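Local coordinates for competence protein ComEA-related protein (Thermus thermophilus, PDB 2DUY) that is of unknown function but, as a small helix-hairpin-helix protein related to the competence protein ComEA, probably binds DNA, at residues N22-S25 and L26-M30; G36-L39 and A40-V44; A64-E67 and R68-Y72; R51-D54 and L55-V58. All coordinates share one frame; numbering follows the deposited sequence.

Contact 1. Residues N22-S25 and L26-M30; sequences NEAS and LEELM
Ser25 and Glu28 grip each other through two reciprocal hydrogen bonds at the start of helix 26-29. In one, the side chain of the serine serves the helix: Glu28 N donates to Ser25 OG over 3.2 Å. In the other, the glutamate reaches back, and Ser25 N donates to Glu28 OE2 over 2.8 Å, the straighter bond of the two with an N-H...O angle of 166°. The donor stands above the carboxylate plane, 35° out of it. Ser25 OG sits between its backbone N and carbonyl carbon (chi1 67°), which turns the hydroxyl over the first helical turn, while the Glu28 chain runs extended beyond CG and lays its CG alongside that hydroxyl at 3.3 Å from Ser25 OG. The backbone adds one bond, Leu29 N to Ser25 O at 3.1 Å, the first full helical turn.

Apolar and van der Waals contacts lie beside the cap. Glu28 OE2 passes 3.3 Å from Ala24 CA, and the methyl of buried Ala24 meets the branch of Leu29, CB to CG at 3.9 Å. Farther out, Leu29 packs on Val44 of helix 37-45, and Ala24 O accepts a hydrogen bond from Arg47. Replacing Glu28 by an alanine would probably cost Ser25 N its carboxylate acceptor and leave the approach to the helix freer to move.

Two mutual side-chain-to-backbone bonds spaced three residues apart define a capping box, here with Ser25 as N-cap of a short helix in the helix-hairpin-helix domain.

Contact 2. Residues G36-L39 and A40-V44; sequences GPVL and ARRIV
Val38 and Arg42 run side by side on one flank of helix 37-45. Val38 CG1 sits over the centre of one guanidinium face of Arg42, 3.7 Å above its plane, and is 3.8 Å from Arg42 NE. An extended chain from CG to NE (chi2 172°, chi3 176°) carries the guanidinium back alongside Val38. Its CG also lies 3.4 Å from Val38 O, the carbonyl that accepts from Arg42 N.

Arg41 follows a different path: bent at chi3 (94°), it brings NH1 to 3.2 Å from Val38 O, but the angle is too poor for a hydrogen bond.

Beneath these side chains, the backbone bonds run from Ala40 N to Gly36 O (2.9 Å) through to Ile43 N to Leu39 O (2.9 Å). Gly36 is the N-cap, so this ladder begins where the hairpin of the helix-hairpin-helix motif enters its second helix. Ile43 CG1 approaches Leu39 O to 3.2 Å, placing the buried isoleucine close against the backbone.

In the next shell, Arg42 NH1 donates to Lys59 O, which fixes the far end of the extended chain, and Arg41 NH2 forms a salt bridge with Glu45. The buried methyl of Ala40 meets Leu26 and Leu29 of helix 26-29.

Contact 3. Residues A64-E67 and R68-Y72; sequences ATLE and RLRPY
Leu66 and Arg70 cross at about a right angle toward the C-terminal end of helix 63-69, where Leu66 is buried. Leu66 CG rests over one face of the Arg70 guanidinium, 3.6 Å above the plane and offset toward its rim, while CD2 lies 3.8 Å from Arg70 NH2. A bend at chi2 (-143°) folds the arginine back over the leucine, and its CG comes to 3.2 Å from Leu66 O. Its charge is met by Glu53, which forms a salt bridge with Arg70 NH2. The backbone bond here, Arg70 N to Leu66 O, is 3.0 Å long, and Leu66 itself packs against Leu55 and Leu56.

The solvent side is looser. Glu67 and Arg68 lie alongside each other, pointing the same way, with Glu67 CG 3.5 Å from Arg68 NH2. Their salt bridge is long, Glu67 OE1 to Arg68 NH2 at 3.6 Å; the planes are 61° apart and the oxygen stands well out of the guanidinium plane, so charge attraction acts without an N-H aimed at it.

With Leu66 buried on one side, the Arg70-Glu53 pair at its margin and the Glu67-Arg68 pair toward solvent, this two-sided helix forms the second helix of the C-terminal helix-hairpin-helix motif.

Contact 4. Residues R51-D54 and L55-V58; sequences RVED and LLKV
A 3-10 segment, residues 52-57, makes up this contact and probably takes the place of the first helix in the second helix-hairpin-helix motif. Its evidence is a run of i to i+3 backbone bonds: Leu55 N to Val52 O at 3.0 Å, Leu56 N to Glu53 O at 3.2 Å and Lys57 N to Asp54 O at 3.0 Å, each donor standing well above the carbonyl plane.

Side chains pack against the same carbonyls. In Lys57, chi1 of 74° swings CG over the Asp54 carbonyl, 3.1 Å from Asp54 O, and the chain then leads NZ to Gly46 O. Leu56 runs beside Glu53, CD1 to OE2 at 4.1 Å, while that carboxylate is engaged by Arg70. Leu55 is buried, with Ile43 and Leu66 among its neighbours.

At the start of the turn Asp54 takes hold of Arg51 twice. Arg51 NE donates to Asp54 OD1 over 2.8 Å in a salt bridge, with the oxygen near the guanidinium plane (10° out) but the donor 42° above the carboxylate. Arg51 N donates to Asp54 OD2 over 3.1 Å, and Ala50 N also donates to OD2. With an alanine here, the Arg51 guanidinium is likely to lose its charge mate and the N-H groups of Ala50 and Arg51 their shared acceptor. One carboxylate thus collects three donors, which should stabilise its negative charge and pin the chain as it enters the 3-10 segment.

From the N terminus the four contacts come in the order 1, 2, 4, 3, all in series: none nests within or crosses another, and each closes only a local turn. Contact 1 starts helix 26-29, and contact 2 opens helix 37-45; the two touch, Leu26 CD1 meeting Ala40 CB at 3.4 Å, which joins the helices of the first hairpin. Contact 4 follows, touching contact 2 where Arg42 CB meets Val58 CG1 at 3.5 Å. Contact 3, on helix 63-69, meets contact 4 through Leu66 and the Arg70-Glu53 salt bridge, completing the second hairpin. Contacts 1 and 3 lie about 16 Å apart, centre to centre, without touching.

Contact 1. Residues N22-S25 and L26-M30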
# COMPACT_ATOMS: atom_id res chain seq x y z
N ASN A 22 6.20 0.12 4.40
CA ASN A 22 6.63 0.38 5.77
C ASN A 22 6.91 1.83 6.13
O ASN A 22 6.79 2.22 7.29
CB ASN A 22 7.90 -0.42 6.08
CG ASN A 22 7.62 -1.88 6.31
OD1 ASN A 22 6.55 -2.25 6.79
ND2 ASN A 22 8.60 -2.73 5.99
N GLU A 23 7.28 2.63 5.14
CA GLU A 23 7.66 4.00 5.42
C GLU A 23 6.79 5.14 4.89
O GLU A 23 6.97 6.29 5.29
CB GLU A 23 9.11 4.19 4.96
CG GLU A 23 10.06 3.14 5.55
CD GLU A 23 11.48 3.27 5.05
OE1 GLU A 23 11.66 3.42 3.82
OE2 GLU A 23 12.42 3.20 5.87
N ALA A 24 5.86 4.84 4.00
CA ALA A 24 4.99 5.88 3.45
C ALA A 24 4.06 6.50 4.48
O ALA A 24 3.67 5.86 5.45
CB ALA A 24 4.18 5.32 2.30
N SER A 25 3.70 7.77 4.26
CA SER A 25 2.77 8.49 5.12
C SER A 25 1.38 8.10 4.64
O SER A 25 1.24 7.52 3.57
CB SER A 25 2.94 9.99 4.94
OG SER A 25 2.51 10.35 3.64
N LEU A 26 0.35 8.44 5.42
CA LEU A 26 -1.01 8.10 5.03
C LEU A 26 -1.36 8.65 3.65
O LEU A 26 -1.94 7.95 2.82
CB LEU A 26 -2.01 8.63 6.05
CG LEU A 26 -3.42 8.04 5.91
CD1 LEU A 26 -3.46 6.65 6.55
CD2 LEU A 26 -4.44 8.97 6.54
N GLU A 27 -1.01 9.92 3.41
CA GLU A 27 -1.29 10.59 2.14
C GLU A 27 -0.62 9.90 0.96
O GLU A 27 -1.19 9.79 -0.12
CB GLU A 27 -0.80 12.04 2.18
CG GLU A 27 -1.29 12.89 3.34
CD GLU A 27 -2.75 13.30 3.22
OE1 GLU A 27 -3.20 14.13 4.04
OE2 GLU A 27 -3.44 12.80 2.31
N GLU A 28 0.62 9.46 1.18
CA GLU A 28 1.38 8.78 0.13
C GLU A 28 0.72 7.46 -0.23
O GLU A 28 0.64 7.09 -1.40
CB GLU A 28 2.83 8.58 0.58
CG GLU A 28 3.64 9.87 0.54
CD GLU A 28 4.92 9.85 1.38
OE1 GLU A 28 5.72 10.79 1.23
OE2 GLU A 28 5.13 8.91 2.17
N LEU A 29 0.22 6.76 0.78
CA LEU A 29 -0.46 5.49 0.53
C LEU A 29 -1.78 5.76 -0.19
O LEU A 29 -2.22 4.98 -1.04
CB LEU A 29 -0.74 4.78 1.86
CG LEU A 29 0.48 4.22 2.60
CD1 LEU A 29 0.08 3.76 3.98
CD2 LEU A 29 1.06 3.05 1.80
N MSE A 30 -2.41 6.88 0.15
CA MSE A 30 -3.68 7.23 -0.47
C MSE A 30 -3.54 7.62 -1.94
O MSE A 30 -4.53 7.81 -2.64
CB MSE A 30 -4.36 8.35 0.34
CG MSE A 30 -4.88 7.85 1.68
SE MSE A 30 -5.72 9.21 2.79
CE MSE A 30 -7.30 9.53 1.73

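Contact 2. Residues G36-L39 and A40-V44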
# COMPACT_ATOMS: atom_id res chain seq x y z
N GLY A 36 -7.98 4.04 -0.18
CA GLY A 36 -8.62 5.20 0.40
C GLY A 36 -8.12 5.43 1.81
O GLY A 36 -7.18 4.76 2.25
N PRO A 37 -8.73 6.35 2.56
CA PRO A 37 -8.29 6.62 3.93
C PRO A 37 -8.42 5.44 4.90
O PRO A 37 -7.61 5.29 5.80
CB PRO A 37 -9.15 7.81 4.34
CG PRO A 37 -10.40 7.62 3.53
CD PRO A 37 -9.86 7.22 2.19
N VAL A 38 -9.44 4.61 4.71
CA VAL A 38 -9.63 3.47 5.60
C VAL A 38 -8.58 2.39 5.37
O VAL A 38 -8.00 1.86 6.32
CB VAL A 38 -11.02 2.85 5.42
CG1 VAL A 38 -11.14 1.57 6.23
CG2 VAL A 38 -12.08 3.85 5.85
N LEU A 39 -8.33 2.08 4.10
CA LEU A 39 -7.33 1.07 3.79
C LEU A 39 -5.92 1.58 4.12
O LEU A 39 -5.09 0.83 4.61
CB LEU A 39 -7.40 0.68 2.31
CG LEU A 39 -8.60 -0.20 1.93
CD1 LEU A 39 -8.59 -0.46 0.43
CD2 LEU A 39 -8.53 -1.51 2.71
N ALA A 40 -5.67 2.86 3.86
CA ALA A 40 -4.36 3.45 4.14
C ALA A 40 -4.07 3.32 5.63
O ALA A 40 -2.95 2.99 6.03
CB ALA A 40 -4.32 4.91 3.71
N ARG A 41 -5.08 3.59 6.45
CA ARG A 41 -4.94 3.49 7.90
C ARG A 41 -4.62 2.06 8.34
O ARG A 41 -3.74 1.84 9.17
CB ARG A 41 -6.23 3.94 8.59
CG ARG A 41 -6.08 4.19 10.08
CD ARG A 41 -7.42 4.14 10.81
NE ARG A 41 -7.69 2.82 11.37
CZ ARG A 41 -8.24 1.80 10.72
NH1 ARG A 41 -8.61 1.94 9.45
NH2 ARG A 41 -8.41 0.64 11.33
N ARG A 42 -5.35 1.10 7.79
CA ARG A 42 -5.11 -0.31 8.14
C ARG A 42 -3.72 -0.76 7.71
O ARG A 42 -3.10 -1.59 8.37
CB ARG A 42 -6.17 -1.21 7.49
CG ARG A 42 -7.57 -0.99 8.03
CD ARG A 42 -8.60 -1.76 7.22
NE ARG A 42 -9.93 -1.63 7.79
CZ ARG A 42 -11.04 -2.08 7.21
NH1 ARG A 42 -10.97 -2.69 6.03
NH2 ARG A 42 -12.22 -1.93 7.82
N ILE A 43 -3.25 -0.24 6.58
CA ILE A 43 -1.92 -0.62 6.12
C ILE A 43 -0.89 -0.14 7.14
O ILE A 43 -0.01 -0.91 7.53
CB ILE A 43 -1.62 -0.02 4.72
CG1 ILE A 43 -2.47 -0.74 3.67
CG2 ILE A 43 -0.12 -0.15 4.39
CD1 ILE A 43 -2.39 -0.14 2.28
N VAL A 44 -0.99 1.11 7.60
CA VAL A 44 -0.02 1.62 8.59
C VAL A 44 -0.08 0.80 9.87
O VAL A 44 0.95 0.43 10.44
CB VAL A 44 -0.28 3.09 8.98
CG1 VAL A 44 0.71 3.52 10.08
CG2 VAL A 44 -0.13 3.99 7.77

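Contact 3. Residues A64-E67 and R68-Y72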
# COMPACT_ATOMS: atom_id res chain seq x y z
N ALA A 64 -7.10 -9.20 -6.04
CA ALA A 64 -7.29 -8.38 -7.23
C ALA A 64 -6.78 -6.98 -6.94
O ALA A 64 -6.24 -6.30 -7.82
CB ALA A 64 -8.78 -8.32 -7.62
N THR A 65 -6.95 -6.54 -5.70
CA THR A 65 -6.51 -5.23 -5.28
C THR A 65 -5.00 -5.23 -5.29
O THR A 65 -4.36 -4.34 -5.84
CB THR A 65 -6.93 -4.90 -3.84
OG1 THR A 65 -8.35 -5.02 -3.72
CG2 THR A 65 -6.51 -3.49 -3.48
N LEU A 66 -4.44 -6.26 -4.66
CA LEU A 66 -2.99 -6.40 -4.57
C LEU A 66 -2.35 -6.55 -5.94
O LEU A 66 -1.30 -5.97 -6.20
CB LEU A 66 -2.67 -7.61 -3.69
CG LEU A 66 -1.21 -7.83 -3.31
CD1 LEU A 66 -0.59 -6.55 -2.80
CD2 LEU A 66 -1.15 -8.91 -2.25
N GLU A 67 -3.00 -7.31 -6.82
CA GLU A 67 -2.48 -7.53 -8.16
C GLU A 67 -2.21 -6.22 -8.88
O GLU A 67 -1.19 -6.06 -9.56
CB GLU A 67 -3.49 -8.36 -8.97
CG GLU A 67 -2.97 -8.83 -10.33
CD GLU A 67 -3.97 -9.70 -11.07
OE1 GLU A 67 -3.61 -10.26 -12.13
OE2 GLU A 67 -5.13 -9.82 -10.61
N ARG A 68 -3.11 -5.27 -8.72
CA ARG A 68 -2.97 -3.97 -9.37
C ARG A 68 -1.87 -3.13 -8.74
O ARG A 68 -1.22 -2.34 -9.43
CB ARG A 68 -4.29 -3.20 -9.30
CG ARG A 68 -5.48 -3.93 -9.90
CD ARG A 68 -5.32 -4.16 -11.40
NE ARG A 68 -4.36 -5.23 -11.70
CZ ARG A 68 -4.24 -5.80 -12.90
NH1 ARG A 68 -5.03 -5.42 -13.90
NH2 ARG A 68 -3.36 -6.77 -13.09
N LEU A 69 -1.67 -3.29 -7.44
CA LEU A 69 -0.67 -2.51 -6.70
C LEU A 69 0.77 -3.00 -6.75
O LEU A 69 1.68 -2.22 -6.50
CB LEU A 69 -1.07 -2.40 -5.23
CG LEU A 69 -2.32 -1.62 -4.85
CD1 LEU A 69 -2.60 -1.83 -3.38
CD2 LEU A 69 -2.13 -0.15 -5.17
N ARG A 70 0.98 -4.27 -7.05
CA ARG A 70 2.33 -4.82 -7.05
C ARG A 70 3.38 -4.03 -7.81
O ARG A 70 4.52 -3.91 -7.36
CB ARG A 70 2.33 -6.27 -7.55
CG ARG A 70 1.60 -7.23 -6.62
CD ARG A 70 2.29 -8.58 -6.57
NE ARG A 70 1.55 -9.51 -5.73
CZ ARG A 70 0.46 -10.15 -6.14
NH1 ARG A 70 -0.00 -9.96 -7.36
NH2 ARG A 70 -0.18 -10.98 -5.31
N PRO A 71 3.03 -3.47 -8.98
CA PRO A 71 4.05 -2.71 -9.70
C PRO A 71 4.53 -1.45 -8.97
O PRO A 71 5.66 -1.01 -9.19
CB PRO A 71 3.34 -2.37 -11.02
CG PRO A 71 2.40 -3.53 -11.21
CD PRO A 71 1.84 -3.70 -9.82
N TYR A 72 3.69 -0.89 -8.11
CA TYR A 72 4.01 0.34 -7.39
C TYR A 72 4.57 0.20 -5.97
O TYR A 72 4.96 1.19 -5.36
CB TYR A 72 2.77 1.24 -7.30
CG TYR A 72 2.01 1.42 -8.59
CD1 TYR A 72 1.12 0.45 -9.04
CD2 TYR A 72 2.22 2.55 -9.39
CE1 TYR A 72 0.46 0.59 -10.26
CE2 TYR A 72 1.57 2.70 -10.61
CZ TYR A 72 0.70 1.71 -11.04
OH TYR A 72 0.07 1.84 -12.26

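Contact 4. Residues R51-D54 and L55-V58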
# COMPACT_ATOMS: atom_id res chain seq x y z
N ARG A 51 7.43 -8.50 3.24
CA ARG A 51 7.32 -8.54 1.79
C ARG A 51 5.97 -7.95 1.40
O ARG A 51 5.06 -7.85 2.23
CB ARG A 51 7.47 -9.97 1.24
CG ARG A 51 6.36 -10.97 1.64
CD ARG A 51 6.82 -11.97 2.70
NE ARG A 51 5.76 -12.92 3.08
CZ ARG A 51 5.62 -14.14 2.58
NH1 ARG A 51 6.46 -14.60 1.65
NH2 ARG A 51 4.62 -14.93 3.00
N VAL A 52 5.83 -7.53 0.15
CA VAL A 52 4.59 -6.93 -0.30
C VAL A 52 3.41 -7.88 -0.16
O VAL A 52 2.29 -7.45 0.09
CB VAL A 52 4.72 -6.45 -1.77
CG1 VAL A 52 3.37 -6.01 -2.31
CG2 VAL A 52 5.71 -5.28 -1.83
N GLU A 53 3.67 -9.18 -0.27
CA GLU A 53 2.59 -10.13 -0.15
C GLU A 53 1.98 -10.16 1.24
O GLU A 53 0.89 -10.69 1.43
CB GLU A 53 3.08 -11.53 -0.54
CG GLU A 53 2.10 -12.33 -1.38
CD GLU A 53 1.61 -11.59 -2.61
OE1 GLU A 53 2.23 -10.58 -3.04
OE2 GLU A 53 0.58 -12.02 -3.17
N ASP A 54 2.67 -9.58 2.22
CA ASP A 54 2.14 -9.55 3.58
C ASP A 54 0.95 -8.59 3.65
O ASP A 54 0.23 -8.56 4.64
CB ASP A 54 3.21 -9.15 4.60
CG ASP A 54 4.27 -10.22 4.80
OD1 ASP A 54 3.97 -11.42 4.63
OD2 ASP A 54 5.42 -9.87 5.15
N LEU A 55 0.74 -7.83 2.58
CA LEU A 55 -0.39 -6.89 2.55
C LEU A 55 -1.70 -7.66 2.63
O LEU A 55 -2.76 -7.09 2.94
CB LEU A 55 -0.33 -6.06 1.27
CG LEU A 55 -1.13 -4.77 1.22
CD1 LEU A 55 -0.70 -3.83 2.37
CD2 LEU A 55 -0.88 -4.12 -0.14
N LEU A 56 -1.65 -8.96 2.34
CA LEU A 56 -2.86 -9.77 2.41
C LEU A 56 -3.37 -9.90 3.85
O LEU A 56 -4.46 -10.45 4.07
CB LEU A 56 -2.62 -11.17 1.81
CG LEU A 56 -2.49 -11.17 0.28
CD1 LEU A 56 -2.21 -12.58 -0.23
CD2 LEU A 56 -3.79 -10.63 -0.34
N LYS A 57 -2.61 -9.41 4.82
CA LYS A 57 -3.08 -9.47 6.20
C LYS A 57 -4.00 -8.29 6.50
O LYS A 57 -4.66 -8.26 7.54
CB LYS A 57 -1.92 -9.44 7.20
CG LYS A 57 -1.25 -8.09 7.36
CD LYS A 57 -0.31 -8.10 8.56
CE LYS A 57 1.03 -7.49 8.22
NZ LYS A 57 1.95 -7.52 9.40
N VAL A 58 -4.06 -7.32 5.59
CA VAL A 58 -4.89 -6.14 5.79
C VAL A 58 -6.32 -6.37 5.34
O VAL A 58 -6.56 -6.80 4.21
CB VAL A 58 -4.33 -4.93 5.01
CG1 VAL A 58 -5.20 -3.71 5.26
CG2 VAL A 58 -2.90 -4.67 5.44